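Local coordinates for peptidoglycan-binding domain 1 (Burkholderia, PDB 5NM7), which probably degrades bacterial peptidoglycan as a modular phage endolysin that joins a peptidoglycan-binding domain to a lysozyme-like catalytic domain of the N-acetylmuramidase family, at residues A[13-18]-A[30-35]; A[50-55]-A[73-78]. One frame throughout, in Å; residues are numbered along the deposited sequence.

Contact 1: A[13-18]-A[30-35]; sequences DVSYLQ and IDAIYG. With GLY (glycine), chain D.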
loop_
_atom_site.group_PDB
_atom_site.type_symbol
_atom_site.label_atom_id
_atom_site.label_comp_id
_atom_site.label_asym_id
_atom_site.label_seq_id
_atom_site.Cartn_x
_atom_site.Cartn_y
_atom_site.Cartn_z
ATOM N N ASP A 13 -7.991 -1.860 25.433
ATOM C CA ASP A 13 -6.936 -2.047 24.440
ATOM C C ASP A 13 -6.034 -0.808 24.335
ATOM O O ASP A 13 -4.845 -0.942 24.098
ATOM C CB ASP A 13 -7.505 -2.402 23.058
ATOM C CG ASP A 13 -8.131 -3.801 23.001
ATOM O OD1 ASP A 13 -7.712 -4.719 23.752
ATOM O OD2 ASP A 13 -9.048 -3.980 22.176
ATOM N N VAL A 14 -6.593 0.387 24.490
ATOM C CA VAL A 14 -5.819 1.605 24.457
ATOM C C VAL A 14 -4.937 1.727 25.687
ATOM O O VAL A 14 -3.772 2.068 25.578
ATOM C CB VAL A 14 -6.703 2.864 24.315
ATOM C CG1 VAL A 14 -5.881 4.128 24.371
ATOM C CG2 VAL A 14 -7.463 2.790 22.995
ATOM N N SER A 15 -5.472 1.434 26.876
ATOM C CA SER A 15 -4.610 1.545 28.060
ATOM C C SER A 15 -3.480 0.528 27.960
ATOM O O SER A 15 -2.370 0.837 28.354
ATOM C CB SER A 15 -5.396 1.467 29.379
ATOM O OG SER A 15 -6.318 0.447 29.334
ATOM N N TYR A 16 -3.754 -0.663 27.414
ATOM C CA TYR A 16 -2.715 -1.658 27.168
ATOM C C TYR A 16 -1.648 -1.100 26.216
ATOM O O TYR A 16 -0.465 -1.127 26.508
ATOM C CB TYR A 16 -3.306 -2.954 26.628
ATOM C CG TYR A 16 -2.260 -4.015 26.401
ATOM C CD1 TYR A 16 -1.642 -4.647 27.487
ATOM C CD2 TYR A 16 -1.842 -4.355 25.118
ATOM C CE1 TYR A 16 -0.656 -5.610 27.296
ATOM C CE2 TYR A 16 -0.859 -5.323 24.916
ATOM C CZ TYR A 16 -0.268 -5.936 26.018
ATOM O OH TYR A 16 0.700 -6.890 25.827
ATOM N N LEU A 17 -2.086 -0.479 25.125
ATOM C CA LEU A 17 -1.132 0.202 24.233
ATOM C C LEU A 17 -0.294 1.247 24.956
ATOM O O LEU A 17 0.930 1.308 24.785
ATOM C CB LEU A 17 -1.880 0.874 23.068
ATOM C CG LEU A 17 -1.033 1.682 22.095
ATOM C CD1 LEU A 17 -0.105 0.787 21.270
ATOM C CD2 LEU A 17 -1.978 2.457 21.187
ATOM N N GLN A 18 -0.936 2.083 25.755
ATOM C CA GLN A 18 -0.247 3.164 26.457
ATOM C C GLN A 18 0.834 2.581 27.397
ATOM O O GLN A 18 1.971 3.050 27.435
ATOM C CB GLN A 18 -1.234 4.004 27.227
ATOM C CG GLN A 18 -2.128 4.854 26.331
ATOM C CD GLN A 18 -3.313 5.464 27.031
ATOM O OE1 GLN A 18 -3.860 4.909 27.992
ATOM N NE2 GLN A 18 -3.737 6.612 26.544
ATOM N N ILE A 30 -1.954 7.082 31.492
ATOM C CA ILE A 30 -2.653 5.857 31.134
ATOM C C ILE A 30 -4.144 6.063 31.427
ATOM O O ILE A 30 -4.650 5.722 32.509
ATOM C CB ILE A 30 -2.115 4.647 31.916
ATOM C CG1 ILE A 30 -0.603 4.494 31.714
ATOM C CG2 ILE A 30 -2.819 3.373 31.476
ATOM C CD1 ILE A 30 0.057 3.585 32.730
ATOM N N ASP A 31 -4.853 6.612 30.445
ATOM C CA ASP A 31 -6.253 6.974 30.594
ATOM C C ASP A 31 -7.183 6.263 29.610
ATOM O O ASP A 31 -8.372 6.554 29.623
ATOM C CB ASP A 31 -6.393 8.485 30.430
ATOM C CG ASP A 31 -6.000 8.964 29.040
ATOM O OD1 ASP A 31 -5.552 8.132 28.227
ATOM O OD2 ASP A 31 -6.081 10.172 28.785
ATOM N N ALA A 32 -6.656 5.325 28.807
ATOM C CA ALA A 32 -7.446 4.537 27.875
ATOM C C ALA A 32 -8.060 5.392 26.738
ATOM O O ALA A 32 -9.042 4.976 26.121
ATOM C CB ALA A 32 -8.537 3.740 28.625
ATOM N N ILE A 33 -7.484 6.555 26.474
ATOM C CA ILE A 33 -7.963 7.461 25.404
ATOM C C ILE A 33 -6.818 7.643 24.403
ATOM O O ILE A 33 -5.737 8.151 24.747
ATOM C CB ILE A 33 -8.358 8.849 25.943
ATOM C CG1 ILE A 33 -9.550 8.745 26.897
ATOM C CG2 ILE A 33 -8.701 9.816 24.798
ATOM C CD1 ILE A 33 -9.735 9.980 27.760
ATOM N N TYR A 34 -7.069 7.246 23.161
ATOM C CA TYR A 34 -6.076 7.387 22.108
ATOM C C TYR A 34 -6.286 8.779 21.529
ATOM O O TYR A 34 -7.004 8.952 20.549
ATOM C CB TYR A 34 -6.302 6.278 21.064
ATOM C CG TYR A 34 -5.172 5.951 20.136
ATOM C CD1 TYR A 34 -4.820 4.629 19.910
ATOM C CD2 TYR A 34 -4.490 6.940 19.419
ATOM C CE1 TYR A 34 -3.833 4.288 19.025
ATOM C CE2 TYR A 34 -3.483 6.595 18.525
ATOM C CZ TYR A 34 -3.171 5.248 18.336
ATOM O OH TYR A 34 -2.182 4.844 17.460
ATOM N N GLY A 35 -5.659 9.755 22.159
ATOM C CA GLY A 35 -5.723 11.130 21.704
ATOM C C GLY A 35 -4.412 11.505 21.055
ATOM O O GLY A 35 -3.593 10.639 20.697
HETATM N N GLY D . -4.798 10.223 26.350
HETATM C CA GLY D . -4.737 11.642 25.941
HETATM C C GLY D . -3.954 11.778 24.651
HETATM O O GLY D . -3.526 10.780 24.052
HETATM O OXT GLY D . -3.751 12.910 24.203
#
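The amide of Gln18 uses both of its ends on the 30-35 loop, and the loop in turn holds a bound glycine. Gln18 OE1 accepts from Ala32 N at 2.9 Å and more weakly from Asp31 N. On the other branch, Gln18 NE2 donates to Asp31 OD1 at 2.9 Å (158°). That oxygen is met nearly along its C-O axis and lies close to the amide plane. In Gln18, chi2 of 167° sets CD anti to CA, and the amide reaches the loop. NE2 also bonds to Thr38 OG1 in the next helix. Donors at OE1 and acceptors at NE2 are consistent with the amide orientation as modelled.

Asp31 OD1 takes a second bond from Ile33 N, this one from above the carboxylate plane. It closes an Asx turn. The bound glycine puts its amino group between Asp31 OD2 and Ile33 O, 2.8 Å from each. A carboxylate and a carbonyl oxygen as acceptors would suit a charged ammonium. Its carboxylate end reaches the start of helix 36-48, where Ala37 N and Thr38 N donate to it. Gly35 N, at the N-cap, bonds weakly to the ligand O.

The apolar part is carried by Val14, Ser15 and Leu17. Val14 CG1, anti to its own backbone N (chi1 176°), rests on the backbone, 3.5 Å from Ala32 C. Val14 CG2 sits at the edge of the Tyr34 ring. Leu17 CD2 comes obliquely to Tyr34 CE1 at 3.4 Å. Ser15 CB meets Ile30 CG2 and Ala32 CB. Tyr34 OH has its partner in Gly55. Helix 12-23, the Asx turn and the N-terminus of helix 36-48 together form the glycine pocket seen here, within the putative peptidoglycan-binding domain.

Contact 2: A[50-55]-A[73-78]; sequences GLVADG and RHLTDA. With GLY (glycine), chain C.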
loop_
_atom_site.group_PDB
_atom_site.type_symbol
_atom_site.label_atom_id
_atom_site.label_comp_id
_atom_site.label_asym_id
_atom_site.label_seq_id
_atom_site.Cartn_x
_atom_site.Cartn_y
_atom_site.Cartn_z
ATOM N N GLY A 50 12.231 2.016 13.154
ATOM C CA GLY A 50 12.219 1.652 11.732
ATOM C C GLY A 50 10.873 1.208 11.188
ATOM O O GLY A 50 10.802 0.349 10.307
ATOM N N LEU A 51 9.792 1.740 11.750
ATOM C CA LEU A 51 8.464 1.508 11.226
ATOM C C LEU A 51 8.073 2.760 10.445
ATOM O O LEU A 51 8.675 3.810 10.584
ATOM C CB LEU A 51 7.457 1.291 12.352
ATOM C CG LEU A 51 7.572 0.004 13.180
ATOM C CD1 LEU A 51 6.926 0.188 14.528
ATOM C CD2 LEU A 51 6.845 -1.121 12.497
ATOM N N VAL A 52 7.009 2.650 9.692
ATOM C CA VAL A 52 6.379 3.851 9.132
ATOM C C VAL A 52 5.653 4.628 10.247
ATOM O O VAL A 52 4.786 4.074 10.922
ATOM C CB VAL A 52 5.412 3.460 8.012
ATOM C CG1 VAL A 52 4.543 4.640 7.600
ATOM C CG2 VAL A 52 6.226 2.921 6.837
ATOM N N ALA A 53 6.005 5.907 10.391
ATOM C CA ALA A 53 5.454 6.751 11.461
ATOM C C ALA A 53 4.143 7.350 11.018
ATOM O O ALA A 53 4.098 8.489 10.520
ATOM C CB ALA A 53 6.432 7.817 11.874
ATOM N N ASP A 54 3.075 6.585 11.153
ATOM C CA ASP A 54 1.722 7.040 10.794
ATOM C C ASP A 54 0.821 7.266 12.006
ATOM O O ASP A 54 -0.313 7.717 11.862
ATOM C CB ASP A 54 1.034 6.107 9.790
ATOM C CG ASP A 54 0.884 4.673 10.285
ATOM O OD1 ASP A 54 1.056 4.446 11.501
ATOM O OD2 ASP A 54 0.600 3.778 9.430
ATOM N N GLY A 55 1.301 6.941 13.198
ATOM C CA GLY A 55 0.480 7.145 14.397
ATOM C C GLY A 55 -0.670 6.172 14.552
ATOM O O GLY A 55 -1.519 6.373 15.418
ATOM N N ARG A 73 11.184 -6.975 5.289
ATOM C CA ARG A 73 10.350 -6.747 4.065
ATOM C C ARG A 73 9.443 -5.526 4.211
ATOM O O ARG A 73 8.833 -5.080 3.211
ATOM C CB ARG A 73 9.455 -7.947 3.786
ATOM C CG ARG A 73 10.218 -9.178 3.307
ATOM C CD ARG A 73 9.300 -10.385 3.184
ATOM N NE ARG A 73 9.075 -11.006 4.489
ATOM C CZ ARG A 73 7.925 -11.526 4.942
ATOM N NH1 ARG A 73 6.787 -11.494 4.242
ATOM N NH2 ARG A 73 7.907 -12.078 6.158
ATOM N N HIS A 74 9.250 -5.047 5.437
ATOM C CA HIS A 74 8.284 -3.946 5.651
ATOM C C HIS A 74 8.869 -2.596 5.344
ATOM O O HIS A 74 10.039 -2.314 5.562
ATOM C CB HIS A 74 7.725 -3.986 7.075
ATOM C CG HIS A 74 6.868 -5.180 7.310
ATOM N ND1 HIS A 74 6.437 -5.561 8.560
ATOM C CD2 HIS A 74 6.349 -6.081 6.440
ATOM C CE1 HIS A 74 5.680 -6.641 8.447
ATOM N NE2 HIS A 74 5.603 -6.970 7.173
ATOM N N LEU A 75 7.990 -1.725 4.848
ATOM C CA LEU A 75 8.359 -0.368 4.548
ATOM C C LEU A 75 8.777 0.375 5.800
ATOM O O LEU A 75 8.219 0.165 6.877
ATOM C CB LEU A 75 7.149 0.349 3.904
ATOM C CG LEU A 75 7.423 1.486 2.955
ATOM C CD1 LEU A 75 8.142 0.968 1.704
ATOM C CD2 LEU A 75 6.132 2.198 2.588
ATOM N N THR A 76 9.763 1.251 5.654
ATOM C CA THR A 76 10.227 2.152 6.729
ATOM C C THR A 76 9.976 3.634 6.405
ATOM O O THR A 76 9.749 3.979 5.256
ATOM C CB THR A 76 11.726 1.948 6.969
ATOM O OG1 THR A 76 12.471 2.524 5.878
ATOM C CG2 THR A 76 12.098 0.448 7.096
ATOM N N ASP A 77 10.087 4.508 7.408
ATOM C CA ASP A 77 10.060 5.966 7.201
ATOM C C ASP A 77 11.048 6.407 6.141
ATOM O O ASP A 77 10.732 7.262 5.300
ATOM C CB ASP A 77 10.431 6.747 8.471
ATOM C CG ASP A 77 9.260 7.072 9.316
ATOM O OD1 ASP A 77 8.095 6.903 8.863
ATOM O OD2 ASP A 77 9.513 7.513 10.470
ATOM N N ALA A 78 12.247 5.818 6.187
ATOM C CA ALA A 78 13.307 6.186 5.265
ATOM C C ALA A 78 12.927 5.868 3.828
ATOM O O ALA A 78 13.312 6.613 2.915
ATOM C CB ALA A 78 14.622 5.510 5.611
HETATM N N GLY C . 0.959 1.562 11.025
HETATM C CA GLY C . 0.383 0.266 10.551
HETATM C C GLY C . 0.814 -0.939 11.374
HETATM O O GLY C . 0.644 -2.069 10.904
HETATM O OXT GLY C . 1.282 -0.786 12.522
HETATM O O HOH W 1 9.184 -1.306 8.995
#
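The capped N-terminus of helix 77-87 packs on the 50-55 loop of the putative peptidoglycan-binding domain, with Asp77 of the helix meeting the backbone of Ala53. Thr76 is the N-cap residue, and its side chain caps a backbone N further into the helix. Asp77, the first helical residue, makes the direct polar link. Its OD1 accepts from Ala53 N at 2.8 Å, and the bond is nearly straight at 168°. The N-H comes from the syn side, 32° out of the carboxylate plane. The same oxygen also forms a salt bridge with Arg95 of helix 91-101, so one carboxylate oxygen serves the loop and a second helix. The arginine probably helps keep Asp77 charged. The other oxygen, Asp77 OD2, lies 3.4 Å from Ala53 CB.

Val52 packs beside Leu75. Its CG2 branch, anti to its own carbonyl carbon, touches Leu75 O at 3.4 Å and also meets Leu75 CB. Asn98 of helix 91-101 and Leu80 of helix 77-87 also touch both residues. Thr76 CG2 approaches Gly50 O at 3.5 Å.

Ala53 is the centre of an inverse gamma turn. Next to it, Asp54 belongs to the pocket of a bound glycine: Asp54 OD2 takes a hydrogen bond from the ligand N at 2.8 Å. Gln46 NE2 and Ile56 N both donate to Asp54 OD1 and probably help to position the carboxylate. One water joins the segments, donating to Gly50 O at 2.7 Å and to Leu75 O at 2.8 Å.

Overall arrangement
The two contacts come in series along the chain, and their centres lie about 22 Å apart. Contact 1 joins helix 12-23 to the loop before helix 36-48, near one end of the molecule and about 27 Å from the chain centre. Contact 2 joins the loop between helices 36-48 and 59-67 to the start of helix 77-87, about 12 Å from that centre. Helix 36-48 runs between their two loops. They also touch directly, through a probable hydrogen bond of 2.6 Å from Tyr34 OH to Gly55 O. Both loops contribute to glycine pockets. Contact 2 joins the putative peptidoglycan-binding domain to helix 77-87.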